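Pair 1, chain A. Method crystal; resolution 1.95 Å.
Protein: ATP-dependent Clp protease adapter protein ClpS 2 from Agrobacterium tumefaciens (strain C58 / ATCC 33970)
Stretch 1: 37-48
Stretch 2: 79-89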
# COMPACT_ATOMS: atom_id res chain seq x y z
N GLU A 37 3.10 11.15 -7.86
CA GLU A 37 1.77 11.73 -7.80
C GLU A 37 0.69 10.68 -8.07
O GLU A 37 -0.43 10.82 -7.60
CB GLU A 37 1.65 12.89 -8.77
CG GLU A 37 2.42 14.13 -8.33
CD GLU A 37 2.07 14.55 -6.92
OE1 GLU A 37 0.90 14.36 -6.51
OE2 GLU A 37 2.96 15.06 -6.21
N PHE A 38 1.04 9.63 -8.82
CA PHE A 38 0.12 8.51 -9.03
C PHE A 38 -0.06 7.75 -7.74
O PHE A 38 -1.18 7.40 -7.38
CB PHE A 38 0.61 7.55 -10.13
CG PHE A 38 -0.38 6.44 -10.45
CD1 PHE A 38 -1.54 6.69 -11.18
CD2 PHE A 38 -0.14 5.15 -10.03
CE1 PHE A 38 -2.45 5.66 -11.47
CE2 PHE A 38 -1.04 4.12 -10.30
CZ PHE A 38 -2.19 4.37 -11.02
N VAL A 39 1.04 7.48 -7.03
CA VAL A 39 0.92 6.73 -5.76
C VAL A 39 0.08 7.50 -4.77
O VAL A 39 -0.71 6.91 -4.04
CB VAL A 39 2.32 6.40 -5.13
CG1 VAL A 39 2.20 5.58 -3.84
CG2 VAL A 39 3.15 5.64 -6.12
N THR A 40 0.25 8.81 -4.71
CA THR A 40 -0.56 9.64 -3.83
C THR A 40 -2.07 9.44 -4.09
O THR A 40 -2.85 9.28 -3.15
CB THR A 40 -0.19 11.11 -3.98
OG1 THR A 40 1.06 11.34 -3.33
CG2 THR A 40 -1.23 12.03 -3.36
N VAL A 41 -2.48 9.41 -5.35
CA VAL A 41 -3.91 9.32 -5.62
C VAL A 41 -4.39 7.88 -5.41
O VAL A 41 -5.52 7.68 -4.99
CB VAL A 41 -4.26 9.84 -7.04
CG1 VAL A 41 -3.85 11.29 -7.15
CG2 VAL A 41 -3.53 9.05 -8.12
N VAL A 42 -3.53 6.89 -5.61
CA VAL A 42 -3.90 5.51 -5.25
C VAL A 42 -4.11 5.37 -3.73
O VAL A 42 -5.12 4.82 -3.29
CB VAL A 42 -2.85 4.50 -5.70
CG1 VAL A 42 -3.11 3.11 -5.10
CG2 VAL A 42 -2.88 4.41 -7.23
N LEU A 43 -3.19 5.91 -2.95
CA LEU A 43 -3.31 5.87 -1.49
C LEU A 43 -4.57 6.59 -1.01
O LEU A 43 -5.21 6.18 -0.04
CB LEU A 43 -2.09 6.52 -0.82
CG LEU A 43 -0.76 5.76 -1.02
CD1 LEU A 43 0.38 6.52 -0.41
CD2 LEU A 43 -0.82 4.37 -0.39
N LYS A 44 -4.89 7.71 -1.65
CA LYS A 44 -6.09 8.44 -1.28
C LYS A 44 -7.35 7.60 -1.61
O LYS A 44 -8.29 7.51 -0.80
CB LYS A 44 -6.13 9.81 -2.00
CG LYS A 44 -7.35 10.67 -1.66
CD LYS A 44 -7.41 11.02 -0.17
CE LYS A 44 -8.44 12.10 0.12
NZ LYS A 44 -8.32 12.62 1.51
N ALA A 45 -7.39 7.04 -2.81
CA ALA A 45 -8.62 6.38 -3.29
C ALA A 45 -8.91 5.09 -2.51
O ALA A 45 -10.05 4.82 -2.17
CB ALA A 45 -8.52 6.06 -4.77
N VAL A 46 -7.88 4.29 -2.29
CA VAL A 46 -8.01 2.94 -1.73
C VAL A 46 -7.95 2.97 -0.20
O VAL A 46 -8.69 2.24 0.45
CB VAL A 46 -6.94 2.01 -2.29
CG1 VAL A 46 -7.03 0.58 -1.66
CG2 VAL A 46 -7.07 1.91 -3.85
N PHE A 47 -7.13 3.85 0.37
CA PHE A 47 -6.90 3.83 1.82
C PHE A 47 -7.33 5.11 2.53
O PHE A 47 -7.14 5.25 3.74
CB PHE A 47 -5.41 3.55 2.11
CG PHE A 47 -4.92 2.28 1.54
CD1 PHE A 47 -5.12 1.08 2.20
CD2 PHE A 47 -4.23 2.27 0.34
CE1 PHE A 47 -4.66 -0.06 1.70
CE2 PHE A 47 -3.77 1.09 -0.19
CZ PHE A 47 -3.96 -0.09 0.49
N ARG A 48 -7.92 6.05 1.80
CA ARG A 48 -8.41 7.30 2.36
C ARG A 48 -7.27 8.11 3.00
O ARG A 48 -7.50 8.92 3.88
CB ARG A 48 -9.53 7.01 3.37
CG ARG A 48 -10.72 6.24 2.77
CD ARG A 48 -11.82 5.93 3.79
NE ARG A 48 -12.37 7.15 4.39
CZ ARG A 48 -13.07 7.18 5.52
NH1 ARG A 48 -13.32 6.06 6.19
NH2 ARG A 48 -13.52 8.34 5.98
N THR A 79 -7.80 -7.71 -0.07
CA THR A 79 -8.63 -7.01 -1.05
C THR A 79 -8.07 -5.66 -1.42
O THR A 79 -7.96 -5.32 -2.60
CB THR A 79 -10.07 -6.82 -0.52
OG1 THR A 79 -10.67 -8.10 -0.45
CG2 THR A 79 -10.93 -6.01 -1.48
N LYS A 80 -7.71 -4.87 -0.42
CA LYS A 80 -7.10 -3.56 -0.68
C LYS A 80 -5.73 -3.61 -1.32
O LYS A 80 -5.46 -2.79 -2.17
CB LYS A 80 -7.01 -2.77 0.60
CG LYS A 80 -8.40 -2.28 1.07
CD LYS A 80 -8.31 -1.43 2.33
CE LYS A 80 -9.67 -0.90 2.76
NZ LYS A 80 -10.37 -0.18 1.65
N ALA A 81 -4.85 -4.53 -0.90
CA ALA A 81 -3.56 -4.66 -1.54
C ALA A 81 -3.77 -4.95 -3.02
O ALA A 81 -3.08 -4.38 -3.88
CB ALA A 81 -2.70 -5.75 -0.87
N LYS A 82 -4.73 -5.82 -3.33
CA LYS A 82 -4.93 -6.18 -4.73
C LYS A 82 -5.56 -5.02 -5.54
O LYS A 82 -5.18 -4.79 -6.68
CB LYS A 82 -5.79 -7.41 -4.87
CG LYS A 82 -6.20 -7.74 -6.33
CD LYS A 82 -6.62 -9.17 -6.51
CE LYS A 82 -6.84 -9.51 -7.99
NZ LYS A 82 -7.99 -8.76 -8.55
N GLU A 83 -6.51 -4.28 -4.96
CA GLU A 83 -7.12 -3.16 -5.70
C GLU A 83 -6.10 -2.09 -5.99
O GLU A 83 -6.06 -1.54 -7.11
CB GLU A 83 -8.31 -2.55 -4.91
CG GLU A 83 -9.53 -3.45 -4.91
CD GLU A 83 -10.70 -2.86 -4.12
OE1 GLU A 83 -10.51 -1.80 -3.48
OE2 GLU A 83 -11.79 -3.45 -4.12
N ALA A 84 -5.25 -1.81 -5.01
CA ALA A 84 -4.25 -0.74 -5.15
C ALA A 84 -3.16 -1.16 -6.15
O ALA A 84 -2.74 -0.40 -7.02
CB ALA A 84 -3.66 -0.41 -3.82
N THR A 85 -2.72 -2.40 -6.05
CA THR A 85 -1.79 -2.93 -7.04
C THR A 85 -2.35 -2.92 -8.46
O THR A 85 -1.62 -2.65 -9.41
CB THR A 85 -1.38 -4.36 -6.70
OG1 THR A 85 -0.70 -4.39 -5.44
CG2 THR A 85 -0.49 -4.92 -7.75
N ASP A 86 -3.62 -3.30 -8.60
CA ASP A 86 -4.23 -3.40 -9.91
C ASP A 86 -4.27 -2.02 -10.59
O ASP A 86 -4.18 -1.93 -11.80
CB ASP A 86 -5.68 -3.95 -9.84
CG ASP A 86 -5.75 -5.49 -9.66
OD1 ASP A 86 -4.71 -6.17 -9.82
OD2 ASP A 86 -6.85 -6.00 -9.33
N LEU A 87 -4.45 -0.97 -9.81
CA LEU A 87 -4.51 0.35 -10.41
C LEU A 87 -3.17 0.65 -11.11
O LEU A 87 -3.14 1.17 -12.24
CB LEU A 87 -4.85 1.39 -9.35
CG LEU A 87 -6.32 1.44 -8.89
CD1 LEU A 87 -6.43 2.17 -7.57
CD2 LEU A 87 -7.17 2.10 -10.01
N GLY A 88 -2.07 0.29 -10.47
CA GLY A 88 -0.76 0.51 -11.06
C GLY A 88 -0.50 -0.40 -12.23
O GLY A 88 -0.06 0.00 -13.33
N LYS A 89 -0.82 -1.67 -12.02
CA LYS A 89 -0.59 -2.69 -13.03
C LYS A 89 -1.26 -2.31 -14.36
O LYS A 89 -0.63 -2.31 -15.40
CB LYS A 89 -1.10 -4.04 -12.53
CG LYS A 89 -0.68 -5.24 -13.38
CD LYS A 89 -1.26 -6.55 -12.86
CE LYS A 89 -2.78 -6.53 -12.85
NZ LYS A 89 -3.38 -7.87 -12.64

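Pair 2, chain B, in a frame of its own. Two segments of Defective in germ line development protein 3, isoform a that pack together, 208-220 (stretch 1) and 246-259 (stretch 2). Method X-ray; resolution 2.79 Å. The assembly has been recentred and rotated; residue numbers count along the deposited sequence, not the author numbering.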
# COMPACT_ATOMS: atom_id res chain seq x y z
N GLN B 208 -4.39 -2.28 20.30
CA GLN B 208 -5.35 -2.04 19.21
C GLN B 208 -4.86 -0.78 18.51
O GLN B 208 -4.94 0.33 19.06
CB GLN B 208 -6.76 -1.84 19.79
CG GLN B 208 -7.33 -3.09 20.46
CD GLN B 208 -8.72 -2.88 21.09
OE1 GLN B 208 -9.43 -3.85 21.39
NE2 GLN B 208 -9.09 -1.62 21.29
N LEU B 209 -4.33 -0.95 17.30
CA LEU B 209 -3.75 0.15 16.52
C LEU B 209 -4.62 1.26 15.93
O LEU B 209 -4.12 2.35 15.68
CB LEU B 209 -2.87 -0.42 15.41
CG LEU B 209 -1.37 -0.17 15.51
CD1 LEU B 209 -0.89 -0.41 16.93
CD2 LEU B 209 -0.63 -1.06 14.52
N MET B 210 -5.90 1.00 15.69
CA MET B 210 -6.74 2.05 15.12
C MET B 210 -7.07 3.15 16.13
O MET B 210 -6.98 4.33 15.81
CB MET B 210 -8.03 1.46 14.55
CG MET B 210 -7.82 0.53 13.35
SD MET B 210 -7.18 1.36 11.88
CE MET B 210 -5.40 1.30 12.16
N PRO B 211 -7.44 2.78 17.37
CA PRO B 211 -7.76 3.79 18.39
C PRO B 211 -6.73 4.92 18.43
O PRO B 211 -7.07 6.08 18.66
CB PRO B 211 -7.79 2.98 19.68
CG PRO B 211 -8.38 1.68 19.22
CD PRO B 211 -7.63 1.42 17.91
N VAL B 212 -5.46 4.57 18.21
CA VAL B 212 -4.38 5.55 18.22
C VAL B 212 -4.58 6.53 17.07
O VAL B 212 -4.37 7.73 17.24
CB VAL B 212 -2.99 4.86 18.05
CG1 VAL B 212 -1.90 5.92 17.92
CG2 VAL B 212 -2.71 3.96 19.24
N ILE B 213 -4.97 6.02 15.91
CA ILE B 213 -5.19 6.87 14.76
C ILE B 213 -6.34 7.84 15.03
O ILE B 213 -6.23 9.03 14.75
CB ILE B 213 -5.48 6.05 13.49
CG1 ILE B 213 -4.22 5.29 13.07
CG2 ILE B 213 -5.96 6.97 12.36
CD1 ILE B 213 -4.33 4.58 11.75
N GLU B 214 -7.44 7.33 15.58
CA GLU B 214 -8.58 8.19 15.91
C GLU B 214 -8.11 9.38 16.75
O GLU B 214 -8.34 10.53 16.41
CB GLU B 214 -9.63 7.40 16.69
CG GLU B 214 -10.55 6.54 15.85
CD GLU B 214 -11.41 5.60 16.69
OE1 GLU B 214 -12.56 5.34 16.29
OE2 GLU B 214 -10.93 5.12 17.74
N ARG B 215 -7.43 9.07 17.86
CA ARG B 215 -6.93 10.07 18.78
C ARG B 215 -6.08 11.15 18.12
O ARG B 215 -6.16 12.32 18.50
CB ARG B 215 -6.10 9.40 19.89
N GLU B 216 -5.28 10.76 17.13
CA GLU B 216 -4.40 11.70 16.43
C GLU B 216 -5.06 12.41 15.26
O GLU B 216 -4.61 13.48 14.84
CB GLU B 216 -3.16 10.97 15.92
CD GLU B 216 -1.76 11.00 18.02
N THR B 217 -6.12 11.83 14.71
CA THR B 217 -6.76 12.41 13.54
C THR B 217 -8.19 12.89 13.73
O THR B 217 -8.79 13.41 12.79
CB THR B 217 -6.74 11.41 12.37
OG1 THR B 217 -7.10 12.08 11.16
CG2 THR B 217 -7.72 10.29 12.62
N THR B 218 -8.73 12.72 14.94
CA THR B 218 -10.10 13.15 15.21
C THR B 218 -10.97 12.53 14.12
O THR B 218 -11.47 13.22 13.25
CB THR B 218 -10.26 14.67 15.11
OG1 THR B 218 -9.01 15.31 15.39
CG2 THR B 218 -11.31 15.16 16.10
N THR B 219 -11.11 11.21 14.17
CA THR B 219 -11.90 10.50 13.19
C THR B 219 -12.51 9.31 13.90
O THR B 219 -12.13 9.00 15.02
CB THR B 219 -10.99 10.00 12.04
OG1 THR B 219 -10.45 11.13 11.33
CG2 THR B 219 -11.75 9.13 11.07
N ILE B 220 -13.48 8.67 13.27
CA ILE B 220 -14.10 7.50 13.87
C ILE B 220 -13.80 6.35 12.93
O ILE B 220 -13.92 6.48 11.72
CB ILE B 220 -15.63 7.69 14.04
CG1 ILE B 220 -15.90 8.83 15.04
CG2 ILE B 220 -16.26 6.41 14.55
CD1 ILE B 220 -17.36 9.22 15.16
N ASP B 246 -10.27 16.69 5.61
CA ASP B 246 -8.84 16.71 5.92
C ASP B 246 -8.38 15.60 6.85
O ASP B 246 -7.33 14.97 6.62
CB ASP B 246 -8.44 18.06 6.51
CG ASP B 246 -8.50 19.19 5.51
OD1 ASP B 246 -7.71 19.17 4.54
OD2 ASP B 246 -9.35 20.09 5.67
N ASN B 247 -9.14 15.35 7.91
CA ASN B 247 -8.79 14.31 8.87
C ASN B 247 -8.85 12.91 8.26
O ASN B 247 -7.96 12.09 8.48
CB ASN B 247 -9.72 14.38 10.08
CG ASN B 247 -9.71 15.74 10.75
OD1 ASN B 247 -9.72 16.77 10.07
ND2 ASN B 247 -9.71 15.76 12.08
N VAL B 248 -9.90 12.64 7.50
CA VAL B 248 -10.05 11.32 6.88
C VAL B 248 -8.86 10.95 6.00
O VAL B 248 -8.28 9.87 6.15
CB VAL B 248 -11.33 11.24 6.02
CG1 VAL B 248 -11.52 9.82 5.53
CG2 VAL B 248 -12.53 11.68 6.83
N LEU B 249 -8.49 11.85 5.09
CA LEU B 249 -7.37 11.58 4.21
C LEU B 249 -6.07 11.44 5.02
O LEU B 249 -5.06 10.98 4.51
CB LEU B 249 -7.23 12.70 3.16
CG LEU B 249 -8.44 12.92 2.24
CD1 LEU B 249 -8.05 13.85 1.10
CD2 LEU B 249 -8.94 11.59 1.66
N LYS B 250 -6.13 11.83 6.29
CA LYS B 250 -4.97 11.72 7.18
C LYS B 250 -5.04 10.34 7.82
O LYS B 250 -4.02 9.68 8.03
CB LYS B 250 -5.02 12.81 8.26
CG LYS B 250 -3.65 13.23 8.75
CD LYS B 250 -2.83 13.76 7.59
CE LYS B 250 -1.36 13.86 7.94
NZ LYS B 250 -0.53 14.09 6.71
N ALA B 251 -6.25 9.90 8.14
CA ALA B 251 -6.43 8.58 8.72
C ALA B 251 -5.94 7.59 7.66
O ALA B 251 -5.16 6.68 7.94
CB ALA B 251 -7.89 8.35 9.04
N ARG B 252 -6.41 7.77 6.43
CA ARG B 252 -6.02 6.91 5.32
C ARG B 252 -4.50 6.74 5.28
O ARG B 252 -3.99 5.62 5.30
CB ARG B 252 -6.50 7.53 4.00
CG ARG B 252 -5.83 6.99 2.75
CD ARG B 252 -5.84 8.05 1.66
NE ARG B 252 -5.25 7.58 0.41
CZ ARG B 252 -5.75 6.58 -0.32
NH1 ARG B 252 -6.85 5.96 0.10
NH2 ARG B 252 -5.17 6.23 -1.46
N ARG B 253 -3.78 7.86 5.26
CA ARG B 253 -2.33 7.84 5.21
C ARG B 253 -1.69 7.03 6.36
O ARG B 253 -0.75 6.27 6.14
CB ARG B 253 -1.80 9.28 5.21
CG ARG B 253 -0.70 9.55 4.17
CZ ARG B 253 -1.34 11.21 1.27
NH1 ARG B 253 -0.04 11.17 0.99
NH2 ARG B 253 -2.10 12.15 0.70
N TYR B 254 -2.20 7.19 7.58
CA TYR B 254 -1.64 6.45 8.70
C TYR B 254 -1.94 4.96 8.58
O TYR B 254 -1.09 4.11 8.88
CB TYR B 254 -2.16 7.00 10.03
CG TYR B 254 -1.67 8.40 10.37
CD1 TYR B 254 -0.56 8.95 9.73
CD2 TYR B 254 -2.31 9.16 11.36
CE1 TYR B 254 -0.09 10.22 10.06
CE2 TYR B 254 -1.85 10.42 11.69
CZ TYR B 254 -0.74 10.95 11.04
OH TYR B 254 -0.29 12.21 11.39
N ILE B 255 -3.15 4.63 8.13
CA ILE B 255 -3.53 3.24 7.93
C ILE B 255 -2.57 2.66 6.90
O ILE B 255 -1.97 1.61 7.12
CB ILE B 255 -4.97 3.09 7.39
CG1 ILE B 255 -5.98 3.61 8.43
CG2 ILE B 255 -5.26 1.63 7.07
CD1 ILE B 255 -7.45 3.48 7.99
N MET B 256 -2.42 3.35 5.77
CA MET B 256 -1.52 2.88 4.71
C MET B 256 -0.05 2.80 5.14
O MET B 256 0.72 2.04 4.56
CB MET B 256 -1.62 3.76 3.46
CG MET B 256 -2.96 3.68 2.73
SD MET B 256 -2.83 4.07 0.96
CE MET B 256 -1.84 5.60 1.00
N ASP B 257 0.36 3.58 6.13
CA ASP B 257 1.75 3.52 6.59
C ASP B 257 1.98 2.15 7.25
O ASP B 257 3.13 1.73 7.42
CB ASP B 257 2.06 4.61 7.62
CG ASP B 257 2.31 5.98 7.00
OD1 ASP B 257 2.77 6.06 5.84
OD2 ASP B 257 2.07 6.98 7.71
N LEU B 258 0.90 1.48 7.64
CA LEU B 258 0.99 0.18 8.31
C LEU B 258 1.03 -1.02 7.37
O LEU B 258 1.42 -2.12 7.78
CB LEU B 258 -0.18 0.00 9.29
CG LEU B 258 -0.22 0.90 10.53
CD1 LEU B 258 -1.40 0.51 11.42
CD2 LEU B 258 1.07 0.75 11.30
N LEU B 259 0.61 -0.82 6.13
CA LEU B 259 0.61 -1.88 5.13
C LEU B 259 1.99 -2.51 5.02
O LEU B 259 2.99 -1.80 4.96
CB LEU B 259 0.21 -1.32 3.76
CG LEU B 259 -1.27 -1.05 3.53
CD1 LEU B 259 -1.44 -0.33 2.21
CD2 LEU B 259 -2.04 -2.37 3.53

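In both pairs two helices pack with their N-to-C directions 146° apart, closer to antiparallel than to perpendicular, and their axes approach to 9.8 Å. Fourteen central residues superpose with an RMSD of 0.4 Å over N, CA and C. The match is tightest in the middle of the first helix, where the CA atoms of Val A42 and Ile B213 fall within 0.1 Å of each other. In each pair the first residue after the first helix has positive phi, but at different points: Arg A48 in pair 1 and Thr B218 in pair 2, the latter matching Phe A47, which is still helical.

An alanine of the second helix is common to both contacts. Ala A84 and Ala B251 coincide, and each points its CB toward the first helix, where so small a side chain lets a branched one settle close to the backbone. In pair 1 Val A42 CG1 lies 3.8 Å from Ala A84 CB; in pair 2 Ile B213 CG2 lies 4.1 Å from Ala B251 CB. The longer isoleucine also reaches further along the second helix, its CD1 lying 3.7 Å from Tyr B254 CB and 3.8 Å from Ile B255 CG1. Val A42 makes a shorter reach to the residue matching that tyrosine, with CG2 4.2 Å from Leu A87 CB.

At the position of Gly A88 and Ile B255 the contacts differ. The ring of Phe A38 lies against the backbone, with CE2 3.7 Å from Gly A88 CA, and its edge meets the carbonyl of Leu A87, CZ lying 3.6 Å from Leu A87 O. In pair 2 the matching residue is Ile B255, whose CG1 lies 4.3 Å from the SD of Met B210, a residue that matches Val A39, which makes no contact. Leu B209, which matches Phe A38, packs its CD2 3.6 Å from Leu B258 CD1.

Towards the end of the first helix the two contacts diverge in chemistry. Val A46 points toward the second helix and fills the space with methyl groups, CG1 lying 4.1 Å from Ala A84 CB and CG2 3.8 Å from Leu A87 CD1. Its counterpart Thr B217 also points toward the second helix but brings a hydroxyl into the interface, OG1 lying 2.8 Å from Asn B247 O.

Lys A80 and Asn B247 nevertheless perform the same task at matched positions. Lys A80 NZ donates a hydrogen bond to Val A46 O at 3.2 Å, and Asn B247 ND2 donates one to Thr B217 O at 2.6 Å, so each ties the second helix to a main-chain carbonyl near the end of the first. The amide also makes a weak hydrogen bond from Asn B247 ND2 to Thr B218 O at 3.3 Å. Pair 1 adds an aromatic ring here: Phe A47 sets CE1 3.8 Å from Lys A80 CB and CE2 3.9 Å from Ala A84 CB.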